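Local coordinates for chorismate synthase (Campylobacter jejuni, PDB 1SQ1), which catalyses the reduced-FMN-dependent elimination of phosphate from 5-enolpyruvylshikimate-3-phosphate to give chorismate, the branch-point precursor of the aromatic amino acids, at residues Ile147-Gly152 and Thr209-Met214; Phe154-Phe159 and Asn191-Ala196; Asp224-Lys229 and Ala341-Leu346; His232-Ile237 and Ala334-Val339; Leu269-Gly274 and Asn282-Ile287. One frame throughout, in Å; residues are numbered along the deposited sequence.

Interaction 1: residues Ile147-Gly152 and Thr209-Met214; sequences ICVQSG and TKVSGM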
# COMPACT_ATOMS: atom_id res chain seq x y z
N ILE A 147 -11.03 -22.82 -10.84
CA ILE A 147 -11.55 -21.55 -11.30
C ILE A 147 -10.95 -21.41 -12.69
O ILE A 147 -9.73 -21.43 -12.87
CB ILE A 147 -11.12 -20.40 -10.37
CG1 ILE A 147 -11.75 -20.60 -8.99
CG2 ILE A 147 -11.57 -19.07 -10.95
CD1 ILE A 147 -11.38 -19.54 -7.96
N CYS A 148 -11.81 -21.28 -13.68
CA CYS A 148 -11.35 -21.17 -15.05
C CYS A 148 -11.71 -19.83 -15.65
O CYS A 148 -12.85 -19.38 -15.55
CB CYS A 148 -11.94 -22.30 -15.89
SG CYS A 148 -11.16 -22.47 -17.49
N VAL A 149 -10.72 -19.20 -16.27
CA VAL A 149 -10.91 -17.91 -16.91
C VAL A 149 -10.56 -18.03 -18.39
O VAL A 149 -9.46 -18.45 -18.75
CB VAL A 149 -10.01 -16.82 -16.26
CG1 VAL A 149 -10.18 -15.50 -16.99
CG2 VAL A 149 -10.38 -16.65 -14.79
N GLN A 150 -11.52 -17.69 -19.25
CA GLN A 150 -11.32 -17.76 -20.69
C GLN A 150 -11.97 -16.56 -21.36
O GLN A 150 -12.98 -16.05 -20.89
CB GLN A 150 -11.93 -19.06 -21.23
CG GLN A 150 -12.97 -19.68 -20.30
CD GLN A 150 -13.43 -21.04 -20.76
OE1 GLN A 150 -12.67 -21.80 -21.37
NE2 GLN A 150 -14.69 -21.37 -20.47
N SER A 151 -11.38 -16.12 -22.48
CA SER A 151 -11.86 -14.96 -23.23
C SER A 151 -11.73 -15.16 -24.74
O SER A 151 -10.97 -16.02 -25.20
CB SER A 151 -11.06 -13.71 -22.85
OG SER A 151 -11.03 -13.51 -21.45
N GLY A 152 -12.45 -14.34 -25.49
CA GLY A 152 -12.40 -14.41 -26.94
C GLY A 152 -13.06 -13.21 -27.60
O GLY A 152 -13.81 -12.49 -26.95
N THR A 209 -14.87 -12.05 -21.59
CA THR A 209 -14.15 -12.88 -20.63
C THR A 209 -15.13 -13.55 -19.70
O THR A 209 -15.88 -12.89 -18.97
CB THR A 209 -13.19 -12.07 -19.76
OG1 THR A 209 -12.27 -11.34 -20.59
CG2 THR A 209 -12.43 -13.00 -18.86
N LYS A 210 -15.12 -14.87 -19.72
CA LYS A 210 -16.01 -15.66 -18.89
C LYS A 210 -15.20 -16.42 -17.86
O LYS A 210 -14.15 -16.98 -18.17
CB LYS A 210 -16.80 -16.64 -19.76
CG LYS A 210 -17.54 -17.71 -19.00
CD LYS A 210 -18.74 -18.19 -19.80
CE LYS A 210 -18.94 -19.68 -19.67
NZ LYS A 210 -17.87 -20.43 -20.40
N VAL A 211 -15.67 -16.41 -16.61
CA VAL A 211 -14.98 -17.12 -15.55
C VAL A 211 -15.96 -18.10 -14.91
O VAL A 211 -17.02 -17.69 -14.42
CB VAL A 211 -14.45 -16.15 -14.48
CG1 VAL A 211 -13.56 -16.90 -13.51
CG2 VAL A 211 -13.68 -15.02 -15.14
N SER A 212 -15.60 -19.38 -14.93
CA SER A 212 -16.44 -20.44 -14.37
C SER A 212 -15.81 -21.03 -13.11
O SER A 212 -14.63 -20.81 -12.83
CB SER A 212 -16.62 -21.56 -15.38
OG SER A 212 -15.35 -22.09 -15.72
N GLY A 213 -16.61 -21.80 -12.37
CA GLY A 213 -16.12 -22.41 -11.15
C GLY A 213 -15.81 -21.33 -10.14
O GLY A 213 -14.85 -21.42 -9.39
N MSE A 214 -16.64 -20.30 -10.13
CA MSE A 214 -16.44 -19.19 -9.21
C MSE A 214 -16.79 -19.51 -7.77
O MSE A 214 -17.85 -20.08 -7.50
CB MSE A 214 -17.24 -17.98 -9.68
CG MSE A 214 -16.53 -17.14 -10.74
SE MSE A 214 -14.91 -16.37 -10.03
CE MSE A 214 -15.72 -15.28 -8.65

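Interaction 2: residues Phe154-Phe159 and Asn191-Ala196; sequences FGVGTF and NEILNA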
# COMPACT_ATOMS: atom_id res chain seq x y z
N PHE A 154 -15.71 -11.27 -29.78
CA PHE A 154 -17.07 -11.48 -30.23
C PHE A 154 -17.54 -10.37 -31.13
O PHE A 154 -18.64 -10.43 -31.68
CB PHE A 154 -18.03 -11.63 -29.05
CG PHE A 154 -18.30 -10.37 -28.28
CD1 PHE A 154 -19.47 -9.65 -28.49
CD2 PHE A 154 -17.46 -9.98 -27.23
CE1 PHE A 154 -19.83 -8.56 -27.65
CE2 PHE A 154 -17.81 -8.90 -26.39
CZ PHE A 154 -18.99 -8.20 -26.60
N GLY A 155 -16.70 -9.35 -31.30
CA GLY A 155 -17.06 -8.24 -32.15
C GLY A 155 -15.83 -7.63 -32.79
O GLY A 155 -14.79 -7.47 -32.14
N VAL A 156 -15.94 -7.32 -34.07
CA VAL A 156 -14.85 -6.69 -34.80
C VAL A 156 -15.45 -5.68 -35.77
O VAL A 156 -16.17 -6.06 -36.70
CB VAL A 156 -14.02 -7.70 -35.59
CG1 VAL A 156 -13.01 -6.96 -36.46
CG2 VAL A 156 -13.31 -8.66 -34.63
N GLY A 157 -15.16 -4.41 -35.55
CA GLY A 157 -15.70 -3.39 -36.42
C GLY A 157 -17.20 -3.31 -36.23
O GLY A 157 -17.69 -3.37 -35.10
N THR A 158 -17.92 -3.19 -37.34
CA THR A 158 -19.38 -3.10 -37.32
C THR A 158 -20.01 -4.50 -37.17
O THR A 158 -21.23 -4.64 -37.06
CB THR A 158 -19.88 -2.40 -38.62
OG1 THR A 158 -19.43 -3.12 -39.78
CG2 THR A 158 -19.33 -0.99 -38.70
N PHE A 159 -19.17 -5.53 -37.14
CA PHE A 159 -19.63 -6.91 -36.98
C PHE A 159 -19.63 -7.29 -35.51
O PHE A 159 -18.58 -7.55 -34.94
CB PHE A 159 -18.71 -7.85 -37.75
CG PHE A 159 -18.64 -7.55 -39.20
CD1 PHE A 159 -19.73 -7.80 -40.02
CD2 PHE A 159 -17.51 -6.96 -39.75
CE1 PHE A 159 -19.71 -7.46 -41.36
CE2 PHE A 159 -17.47 -6.62 -41.09
CZ PHE A 159 -18.58 -6.87 -41.90
N ASN A 191 -12.02 -10.86 -42.52
CA ASN A 191 -12.13 -9.97 -43.67
C ASN A 191 -12.01 -8.53 -43.19
O ASN A 191 -11.20 -7.77 -43.73
CB ASN A 191 -13.49 -10.21 -44.33
CG ASN A 191 -13.96 -9.02 -45.12
OD1 ASN A 191 -15.09 -8.56 -44.94
ND2 ASN A 191 -13.11 -8.51 -45.99
N GLU A 192 -12.80 -8.16 -42.19
CA GLU A 192 -12.80 -6.81 -41.63
C GLU A 192 -11.39 -6.41 -41.18
O GLU A 192 -10.97 -5.27 -41.39
CB GLU A 192 -13.76 -6.72 -40.44
CG GLU A 192 -13.66 -5.43 -39.63
CD GLU A 192 -14.17 -4.22 -40.39
OE1 GLU A 192 -14.10 -3.09 -39.85
OE2 GLU A 192 -14.65 -4.39 -41.52
N ILE A 193 -10.68 -7.36 -40.57
CA ILE A 193 -9.32 -7.12 -40.10
C ILE A 193 -8.37 -6.98 -41.28
O ILE A 193 -7.60 -6.02 -41.36
CB ILE A 193 -8.85 -8.28 -39.18
CG1 ILE A 193 -9.61 -8.21 -37.84
CG2 ILE A 193 -7.33 -8.22 -38.97
CD1 ILE A 193 -9.27 -9.34 -36.87
N LEU A 194 -8.42 -7.95 -42.19
CA LEU A 194 -7.58 -7.92 -43.38
C LEU A 194 -7.82 -6.59 -44.10
O LEU A 194 -6.88 -5.84 -44.40
CB LEU A 194 -7.94 -9.10 -44.29
CG LEU A 194 -6.81 -9.91 -44.92
CD1 LEU A 194 -7.40 -11.08 -45.69
CD2 LEU A 194 -5.98 -9.04 -45.84
N ASN A 195 -9.09 -6.28 -44.37
CA ASN A 195 -9.43 -5.04 -45.04
C ASN A 195 -8.78 -3.87 -44.32
O ASN A 195 -8.18 -3.00 -44.94
CB ASN A 195 -10.94 -4.84 -45.08
CG ASN A 195 -11.35 -3.66 -45.95
OD1 ASN A 195 -11.18 -3.70 -47.17
ND2 ASN A 195 -11.88 -2.62 -45.33
N ALA A 196 -8.92 -3.85 -43.00
CA ALA A 196 -8.35 -2.78 -42.19
C ALA A 196 -6.82 -2.75 -42.32
O ALA A 196 -6.21 -1.68 -42.26
CB ALA A 196 -8.74 -2.96 -40.73

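Interaction 3: residues Asp224-Lys229 and Ala341-Leu346; sequences DKLDSK and ADCLLL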
# COMPACT_ATOMS: atom_id res chain seq x y z
N ASP A 224 -12.20 -2.27 -2.58
CA ASP A 224 -11.35 -3.26 -3.25
C ASP A 224 -12.26 -4.40 -3.70
O ASP A 224 -11.90 -5.58 -3.63
CB ASP A 224 -10.23 -3.77 -2.34
CG ASP A 224 -9.03 -4.30 -3.13
OD1 ASP A 224 -8.88 -3.90 -4.32
OD2 ASP A 224 -8.22 -5.08 -2.58
N LYS A 225 -13.43 -4.00 -4.17
CA LYS A 225 -14.47 -4.89 -4.67
C LYS A 225 -13.99 -5.62 -5.93
O LYS A 225 -13.19 -5.09 -6.70
CB LYS A 225 -15.72 -4.07 -4.98
CG LYS A 225 -16.23 -3.26 -3.79
CD LYS A 225 -17.55 -2.59 -4.15
CE LYS A 225 -18.31 -2.12 -2.93
NZ LYS A 225 -19.63 -1.54 -3.31
N LEU A 226 -14.49 -6.83 -6.13
CA LEU A 226 -14.09 -7.61 -7.28
C LEU A 226 -14.38 -6.90 -8.60
O LEU A 226 -13.58 -6.99 -9.54
CB LEU A 226 -14.76 -8.98 -7.26
CG LEU A 226 -14.29 -9.81 -8.45
CD1 LEU A 226 -12.79 -10.04 -8.36
CD2 LEU A 226 -15.05 -11.11 -8.51
N ASP A 227 -15.50 -6.19 -8.71
CA ASP A 227 -15.76 -5.49 -9.97
C ASP A 227 -14.78 -4.32 -10.12
O ASP A 227 -14.22 -4.12 -11.21
CB ASP A 227 -17.23 -5.03 -10.06
CG ASP A 227 -17.72 -4.42 -8.78
OD1 ASP A 227 -18.93 -4.11 -8.68
OD2 ASP A 227 -16.90 -4.26 -7.85
N SER A 228 -14.55 -3.57 -9.05
CA SER A 228 -13.59 -2.45 -9.09
C SER A 228 -12.25 -2.96 -9.62
O SER A 228 -11.76 -2.48 -10.64
CB SER A 228 -13.35 -1.87 -7.69
OG SER A 228 -14.43 -1.07 -7.25
N LYS A 229 -11.66 -3.91 -8.92
CA LYS A 229 -10.38 -4.46 -9.32
C LYS A 229 -10.42 -4.90 -10.76
O LYS A 229 -9.48 -4.68 -11.51
CB LYS A 229 -10.02 -5.67 -8.46
CG LYS A 229 -9.63 -5.37 -7.03
CD LYS A 229 -9.57 -6.65 -6.22
CE LYS A 229 -8.49 -6.57 -5.17
NZ LYS A 229 -7.13 -6.74 -5.79
N ALA A 341 -6.86 -14.43 -8.46
CA ALA A 341 -5.89 -15.13 -7.64
C ALA A 341 -5.46 -14.22 -6.51
O ALA A 341 -4.88 -14.67 -5.53
CB ALA A 341 -4.70 -15.51 -8.47
N ASP A 342 -5.73 -12.93 -6.66
CA ASP A 342 -5.38 -11.97 -5.62
C ASP A 342 -6.48 -11.95 -4.55
O ASP A 342 -6.19 -12.03 -3.37
CB ASP A 342 -5.15 -10.57 -6.24
CG ASP A 342 -4.68 -9.52 -5.22
OD1 ASP A 342 -4.62 -8.33 -5.60
OD2 ASP A 342 -4.37 -9.87 -4.06
N CYS A 343 -7.75 -11.87 -4.96
CA CYS A 343 -8.84 -11.86 -3.98
C CYS A 343 -8.89 -13.17 -3.23
O CYS A 343 -9.31 -13.23 -2.07
CB CYS A 343 -10.20 -11.68 -4.66
SG CYS A 343 -10.34 -10.27 -5.75
N LEU A 344 -8.46 -14.23 -3.91
CA LEU A 344 -8.45 -15.58 -3.35
C LEU A 344 -7.58 -15.64 -2.10
O LEU A 344 -7.93 -16.32 -1.12
CB LEU A 344 -7.95 -16.56 -4.43
CG LEU A 344 -8.31 -18.04 -4.33
CD1 LEU A 344 -7.96 -18.74 -5.63
CD2 LEU A 344 -7.58 -18.65 -3.18
N LEU A 345 -6.45 -14.93 -2.13
CA LEU A 345 -5.54 -14.89 -0.99
C LEU A 345 -6.05 -13.87 0.04
O LEU A 345 -6.01 -14.11 1.24
CB LEU A 345 -4.14 -14.53 -1.48
CG LEU A 345 -3.54 -15.54 -2.46
CD1 LEU A 345 -2.33 -14.98 -3.19
CD2 LEU A 345 -3.17 -16.79 -1.71
N LEU A 346 -6.55 -12.73 -0.43
CA LEU A 346 -7.07 -11.71 0.47
C LEU A 346 -8.21 -12.20 1.34
O LEU A 346 -8.29 -11.85 2.51
CB LEU A 346 -7.57 -10.52 -0.32
CG LEU A 346 -6.52 -9.62 -0.95
CD1 LEU A 346 -7.23 -8.55 -1.76
CD2 LEU A 346 -5.65 -9.00 0.14

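Interaction 4: residues His232-Ile237 and Ala334-Val339; sequences HALMGI and AMVRLV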
# COMPACT_ATOMS: atom_id res chain seq x y z
N HIS A 232 -10.42 -1.93 -13.07
CA HIS A 232 -9.12 -1.29 -12.99
C HIS A 232 -8.10 -2.04 -13.84
O HIS A 232 -7.36 -1.44 -14.62
CB HIS A 232 -8.71 -1.24 -11.52
CG HIS A 232 -7.40 -0.55 -11.25
ND1 HIS A 232 -6.21 -0.98 -11.82
CD2 HIS A 232 -7.07 0.43 -10.38
CE1 HIS A 232 -5.21 -0.29 -11.29
NE2 HIS A 232 -5.71 0.56 -10.41
N ALA A 233 -8.06 -3.36 -13.71
CA ALA A 233 -7.12 -4.16 -14.48
C ALA A 233 -7.46 -4.20 -15.98
O ALA A 233 -6.55 -4.21 -16.81
CB ALA A 233 -7.03 -5.57 -13.92
N LEU A 234 -8.75 -4.20 -16.33
CA LEU A 234 -9.17 -4.24 -17.72
C LEU A 234 -9.05 -2.87 -18.42
O LEU A 234 -8.45 -2.78 -19.50
CB LEU A 234 -10.61 -4.77 -17.81
CG LEU A 234 -10.77 -6.26 -17.44
CD1 LEU A 234 -12.25 -6.72 -17.47
CD2 LEU A 234 -9.95 -7.10 -18.41
N MSE A 235 -9.59 -1.80 -17.82
CA MSE A 235 -9.49 -0.44 -18.40
C MSE A 235 -8.01 -0.11 -18.56
O MSE A 235 -7.62 0.60 -19.49
CB MSE A 235 -10.11 0.62 -17.48
CG MSE A 235 -11.61 0.91 -17.65
SE MSE A 235 -12.08 1.79 -19.31
CE MSE A 235 -10.37 2.61 -19.65
N GLY A 236 -7.19 -0.61 -17.64
CA GLY A 236 -5.77 -0.35 -17.69
C GLY A 236 -5.09 -0.91 -18.94
O GLY A 236 -4.02 -0.44 -19.35
N ILE A 237 -5.71 -1.92 -19.54
CA ILE A 237 -5.16 -2.54 -20.73
C ILE A 237 -5.11 -1.53 -21.87
O ILE A 237 -6.00 -0.69 -22.00
CB ILE A 237 -6.01 -3.74 -21.18
CG1 ILE A 237 -6.02 -4.80 -20.08
CG2 ILE A 237 -5.46 -4.29 -22.50
CD1 ILE A 237 -6.68 -6.11 -20.44
N ALA A 334 -5.26 -12.77 -18.69
CA ALA A 334 -4.19 -12.71 -17.70
C ALA A 334 -4.55 -11.77 -16.56
O ALA A 334 -4.43 -12.14 -15.39
CB ALA A 334 -2.89 -12.25 -18.37
N MSE A 335 -5.00 -10.56 -16.89
CA MSE A 335 -5.39 -9.59 -15.89
C MSE A 335 -6.51 -10.08 -14.98
O MSE A 335 -6.44 -9.90 -13.76
CB MSE A 335 -5.81 -8.26 -16.54
CG MSE A 335 -4.71 -7.51 -17.26
SE MSE A 335 -3.07 -7.32 -16.23
CE MSE A 335 -3.68 -6.17 -14.79
N VAL A 336 -7.55 -10.68 -15.55
CA VAL A 336 -8.64 -11.16 -14.73
C VAL A 336 -8.13 -12.31 -13.86
O VAL A 336 -8.65 -12.57 -12.78
CB VAL A 336 -9.83 -11.64 -15.57
CG1 VAL A 336 -10.90 -12.21 -14.67
CG2 VAL A 336 -10.39 -10.48 -16.38
N ARG A 337 -7.09 -12.96 -14.34
CA ARG A 337 -6.49 -14.07 -13.62
C ARG A 337 -5.84 -13.49 -12.37
O ARG A 337 -6.21 -13.86 -11.25
CB ARG A 337 -5.43 -14.74 -14.47
CG ARG A 337 -5.48 -16.24 -14.45
CD ARG A 337 -6.27 -16.79 -15.64
NE ARG A 337 -5.47 -16.86 -16.86
CZ ARG A 337 -5.74 -17.72 -17.85
NH1 ARG A 337 -6.77 -18.56 -17.73
NH2 ARG A 337 -5.00 -17.74 -18.95
N LEU A 338 -4.88 -12.58 -12.56
CA LEU A 338 -4.16 -11.95 -11.45
C LEU A 338 -5.11 -11.45 -10.37
O LEU A 338 -4.92 -11.73 -9.18
CB LEU A 338 -3.31 -10.79 -11.96
CG LEU A 338 -2.08 -11.16 -12.80
CD1 LEU A 338 -1.74 -9.99 -13.68
CD2 LEU A 338 -0.88 -11.52 -11.92
N VAL A 339 -6.13 -10.71 -10.76
CA VAL A 339 -7.09 -10.20 -9.79
C VAL A 339 -7.70 -11.34 -8.97
O VAL A 339 -7.54 -11.38 -7.75
CB VAL A 339 -8.21 -9.41 -10.47
CG1 VAL A 339 -9.16 -8.86 -9.43
CG2 VAL A 339 -7.62 -8.29 -11.30

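Interaction 5: residues Leu269-Gly274 and Asn282-Ile287; sequences LSNHSG and NGENLI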
# COMPACT_ATOMS: atom_id res chain seq x y z
N LEU A 269 -31.18 -17.88 -10.05
CA LEU A 269 -31.94 -18.16 -11.26
C LEU A 269 -31.28 -17.51 -12.48
O LEU A 269 -30.65 -18.19 -13.30
CB LEU A 269 -33.39 -17.68 -11.12
CG LEU A 269 -34.35 -18.63 -10.40
CD1 LEU A 269 -34.65 -19.83 -11.29
CD2 LEU A 269 -33.76 -19.09 -9.08
N SER A 270 -31.43 -16.20 -12.58
CA SER A 270 -30.86 -15.41 -13.67
C SER A 270 -29.46 -14.92 -13.29
O SER A 270 -29.11 -14.93 -12.11
CB SER A 270 -31.78 -14.23 -13.97
OG SER A 270 -32.27 -13.66 -12.76
N ASN A 271 -28.67 -14.49 -14.27
CA ASN A 271 -27.32 -13.99 -13.97
C ASN A 271 -27.08 -12.60 -14.54
O ASN A 271 -26.02 -12.33 -15.12
CB ASN A 271 -26.26 -14.96 -14.52
CG ASN A 271 -24.87 -14.65 -13.99
OD1 ASN A 271 -24.71 -14.17 -12.87
ND2 ASN A 271 -23.85 -14.95 -14.79
N HIS A 272 -28.04 -11.71 -14.36
CA HIS A 272 -27.91 -10.35 -14.87
C HIS A 272 -26.75 -9.62 -14.24
O HIS A 272 -26.09 -8.80 -14.88
CB HIS A 272 -29.19 -9.58 -14.61
CG HIS A 272 -30.36 -10.10 -15.38
ND1 HIS A 272 -30.35 -10.24 -16.75
CD2 HIS A 272 -31.59 -10.51 -14.97
CE1 HIS A 272 -31.51 -10.71 -17.15
NE2 HIS A 272 -32.28 -10.88 -16.09
N SER A 273 -26.50 -9.93 -12.97
CA SER A 273 -25.43 -9.32 -12.20
C SER A 273 -24.03 -9.58 -12.75
O SER A 273 -23.09 -8.87 -12.43
CB SER A 273 -25.50 -9.83 -10.76
OG SER A 273 -25.28 -11.23 -10.73
N GLY A 274 -23.89 -10.60 -13.58
CA GLY A 274 -22.57 -10.89 -14.12
C GLY A 274 -21.69 -11.71 -13.18
O GLY A 274 -20.55 -12.02 -13.52
N ASN A 282 -20.81 -13.96 -6.22
CA ASN A 282 -21.92 -14.73 -5.66
C ASN A 282 -21.93 -16.21 -6.05
O ASN A 282 -22.86 -16.94 -5.72
CB ASN A 282 -23.24 -14.11 -6.09
CG ASN A 282 -23.52 -14.30 -7.57
OD1 ASN A 282 -22.71 -14.89 -8.30
ND2 ASN A 282 -24.66 -13.81 -8.03
N GLY A 283 -20.90 -16.66 -6.76
CA GLY A 283 -20.85 -18.05 -7.18
C GLY A 283 -21.09 -18.20 -8.67
O GLY A 283 -20.44 -19.00 -9.34
N GLU A 284 -22.03 -17.43 -9.22
CA GLU A 284 -22.32 -17.52 -10.64
C GLU A 284 -21.10 -17.20 -11.50
O GLU A 284 -20.12 -16.63 -11.03
CB GLU A 284 -23.47 -16.58 -11.00
CG GLU A 284 -24.78 -17.01 -10.38
CD GLU A 284 -25.22 -18.39 -10.85
OE1 GLU A 284 -25.27 -19.33 -10.02
OE2 GLU A 284 -25.51 -18.53 -12.06
N ASN A 285 -21.16 -17.58 -12.77
CA ASN A 285 -20.06 -17.33 -13.69
C ASN A 285 -19.80 -15.85 -13.74
O ASN A 285 -20.62 -15.05 -13.29
CB ASN A 285 -20.43 -17.80 -15.09
CG ASN A 285 -20.65 -19.28 -15.16
OD1 ASN A 285 -19.70 -20.04 -15.33
ND2 ASN A 285 -21.90 -19.70 -15.01
N LEU A 286 -18.66 -15.47 -14.31
CA LEU A 286 -18.30 -14.07 -14.41
C LEU A 286 -18.49 -13.61 -15.85
O LEU A 286 -17.91 -14.20 -16.76
CB LEU A 286 -16.85 -13.87 -13.95
CG LEU A 286 -16.50 -12.91 -12.81
CD1 LEU A 286 -17.53 -12.92 -11.68
CD2 LEU A 286 -15.13 -13.29 -12.29
N ILE A 287 -19.31 -12.58 -16.04
CA ILE A 287 -19.56 -12.04 -17.38
C ILE A 287 -18.92 -10.67 -17.51
O ILE A 287 -19.49 -9.67 -17.09
CB ILE A 287 -21.07 -11.88 -17.66
CG1 ILE A 287 -21.82 -13.17 -17.28
CG2 ILE A 287 -21.30 -11.58 -19.13
CD1 ILE A 287 -21.35 -14.37 -18.06

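Interaction 1: residues Ile147-Gly152 and Thr209-Met214
The flat groups meeting here are the peptide units of C148, Q150, K210 and S212, which join edge to edge while side chains rise from both faces of the antiparallel sheet they build. C148 and S212 form one hydrogen-bonded pair, Q150 and K210 the next, each with N-H...O bonds in both directions; S212 N lies 2.8 Å from C148 O.

One face carries V149, V211, S151 and T209. The two valines, whose beta branching suits extended backbone, lie side by side and point the same way, V149 CG2 being 3.4 Å from V211 CG1. I147 extends this apolar patch, its CG2 lying 3.9 Å from V211 CG1. Farther along, S151 OG and T209 OG1 are hydrogen-bonded at 2.6 Å, and S333 is a second partner of S151 OG. On the other face Q150 and K210 run alongside each other, both touching F170 of helix 170-175, and C148 CB meets S212 OG at 3.4 Å. G213, with positive phi, turns the chain out of the strand.

Helix 325-346 covers the valine face through L340, and the far edge of strand 205-212 is paired with strand 286-292, where T209 bonds to L288 and V211 to L286.

Interaction 2: residues Phe154-Phe159 and Asn191-Ala196
E192 lays the aliphatic part of its side chain against the F159 ring and V156, bringing its CB to 3.8 Å from both F159 CD2 and F159 CE2. CG is anti to the backbone N (chi1 170°), and there it touches V156 CG1 at 3.6 Å as the two side chains slide past each other in opposite directions. The chain bends at chi2, and the carboxylate ends up beside the F159 edge: E192 OE2 lies near the ring plane, 3.6 Å from F159 CE2, with the carboxylate turned 72° from the ring. An aromatic rim, with its slightly positive C-H groups, is a reasonable neighbour for a carboxylate oxygen.

The other oxygen, E192 OE1, approaches G157 CA to 3.8 Å; glycine leaves room for it there and also accepts the positive phi of this corner. I193 adds an apolar touch, its CG1 meeting V156 CG1 at 3.9 Å as the side chains cross at about a right angle. Within the turn, T158 OG1 sits above the centre of one F159 face. E192 OE2 also has a long, weak ion pair with R255 of a second subunit, which places this corner near the subunit interface.

V156 and F159 bond to each other in both directions through N and O, around a type II' turn with G157 in its second position: a two-residue beta-hairpin linking strands 148-156 and 159-160, packed against helix 186-198.

Interaction 3: residues Asp224-Lys229 and Ala341-Leu346
The backbones approach most nearly at L226 and C343, whose CA atoms are 7.5 Å apart, where the first turn of helix 226-235, with K225 at the N-cap position, faces the last turns of helix 325-346. C343 SG, small and apolar enough for a buried seam, touches L226 CD1 at 3.6 Å and K229 CD at 3.7 Å.

K229 passes over this sulfur and bends at chi3 and chi4, and its NZ makes a salt bridge with D342 OD1 at 3.0 Å. The ammonium approaches from above the carboxylate, 59° out of its plane. D342 has stronger ties to the N-terminal loop: its OD1 accepts from T6 N, and its OD2 from the backbone N of R7 and L8. The lysine would help to balance a negative charge buried here. L346 CD1 meets K229 CE tip to tip at 4.1 Å and lies 3.7 Å from D224 OD2, an oxygen that is hydrogen-bonded to T6 OG1.

Other subunits also border the contact: K225 and S228 bond to G236 and H232 of a second subunit, and L344 packs on L355 of a third. Within the chain, helix 128-143 packs against A341 and L344, and strand 276-277 against L226.

Interaction 4: residues His232-Ile237 and Ala334-Val339
A233 sets its methyl as a bump between M335 and V339, and its small size permits the A233 and M335 CA atoms to come within 5.9 Å of each other. The hollow it enters is one turn long on helix 325-346, with M335 at one end and V339 at the other. M335, a selenomethionine, bends at both chi2 and chi3, and the second bend (chi3 -66°) brings the terminal methyl back over the alanine, with CE 3.5 Å from A233 CB. V339 closes the far end, its CG2 lying 3.8 Å from A233 CB. An unbranched, flexible chain suits this place because it can fold round a small neighbour.

M335 is also a bump in its turn. Its CG is lodged against I237, whose CD1 stands 4.0 Å away, and these two side chains slide past each other in opposite directions. On the opposite flank of the hollow L234 reaches across with its delta branch: CD2 meets V336 CG2 at 4.0 Å, the two side chains crossing obliquely. The side chains that meet are all apolar: alanine, leucine, isoleucine, valine and selenomethionine.

L234 and V336 also rest on T290 and L288 of strand 286-292, so the helix pair packs on one face of the sheet, while H232 O and G236 O bond to S228 and K225 of a second subunit. I237 directly precedes N238, a probable FMN-binding residue: this is buried helix-to-helix packing, of the kind that fills the helical layer of the chorismate synthase beta-alpha-beta sandwich, leading into the cofactor site.

Interaction 5: residues Leu269-Gly274 and Asn282-Ile287
N271 turns its CG anti to the backbone N (chi1 -168°) and E284 turns its CG anti to the carbonyl carbon (chi1 -67°), and the two side chains then slide past each other in opposite directions. N271 OD1 comes 3.3 Å from E284 CB, so the amide meets the aliphatic base of the glutamate and not its charged end; amide and carboxylate planes stand 80° apart. On its other branch, N271 ND2 lies 3.7 Å from I287 CG1, the side chains crossing at a slant.

The backbone bond across the contact is made by G274: I287 N donates to G274 O at 2.9 Å, and L286 CA adds a C-H...O contact to the same oxygen at 3.2 Å. Glycine suits the positive phi here, where a CB would be jammed against the carbonyl O of S273 and would also come close to I287 O. I287 CG1 lies 4.0 Å from G274 CA. S273 OG stands 3.8 Å from N282 ND2, a looser approach.

Each segment is also shaped from within. N282 OD1 accepts from E284 N at 2.8 Å, an Asx turn that asparagine is well suited to form, while D261 holds the other segment through the backbone N of H272 and S273. S273 O bonds to K241 of a second subunit.

N271 to G274 form a type I beta turn closed by G274 N and N271 O, and with the Asx turn it frames the short strands 276-277 and 280-281, joining that excursion to the start of strand 286-292.

In the fold
Interactions 1, 2 and 5 all reach one antiparallel sheet, while interactions 3 and 4 join the same two helices, 226-235 and 325-346, their centres 11 Å apart. Interaction 1 connects the groups: M214 CB packs 3.4 Å from G283 O of interaction 5, and V211 CG2 lies 4.0 Å from V336 CG1 of interaction 4. Interaction 2, at the far end of strand 148-156, is centred 24 Å from interaction 1. Interactions 4 and 2 lie nearest the predicted FMN residues: I237 of interaction 4 directly precedes N238, and G157 of interaction 2 lies about 8 Å from the P294 side chain. Interactions 3 and 5 lie away from that site.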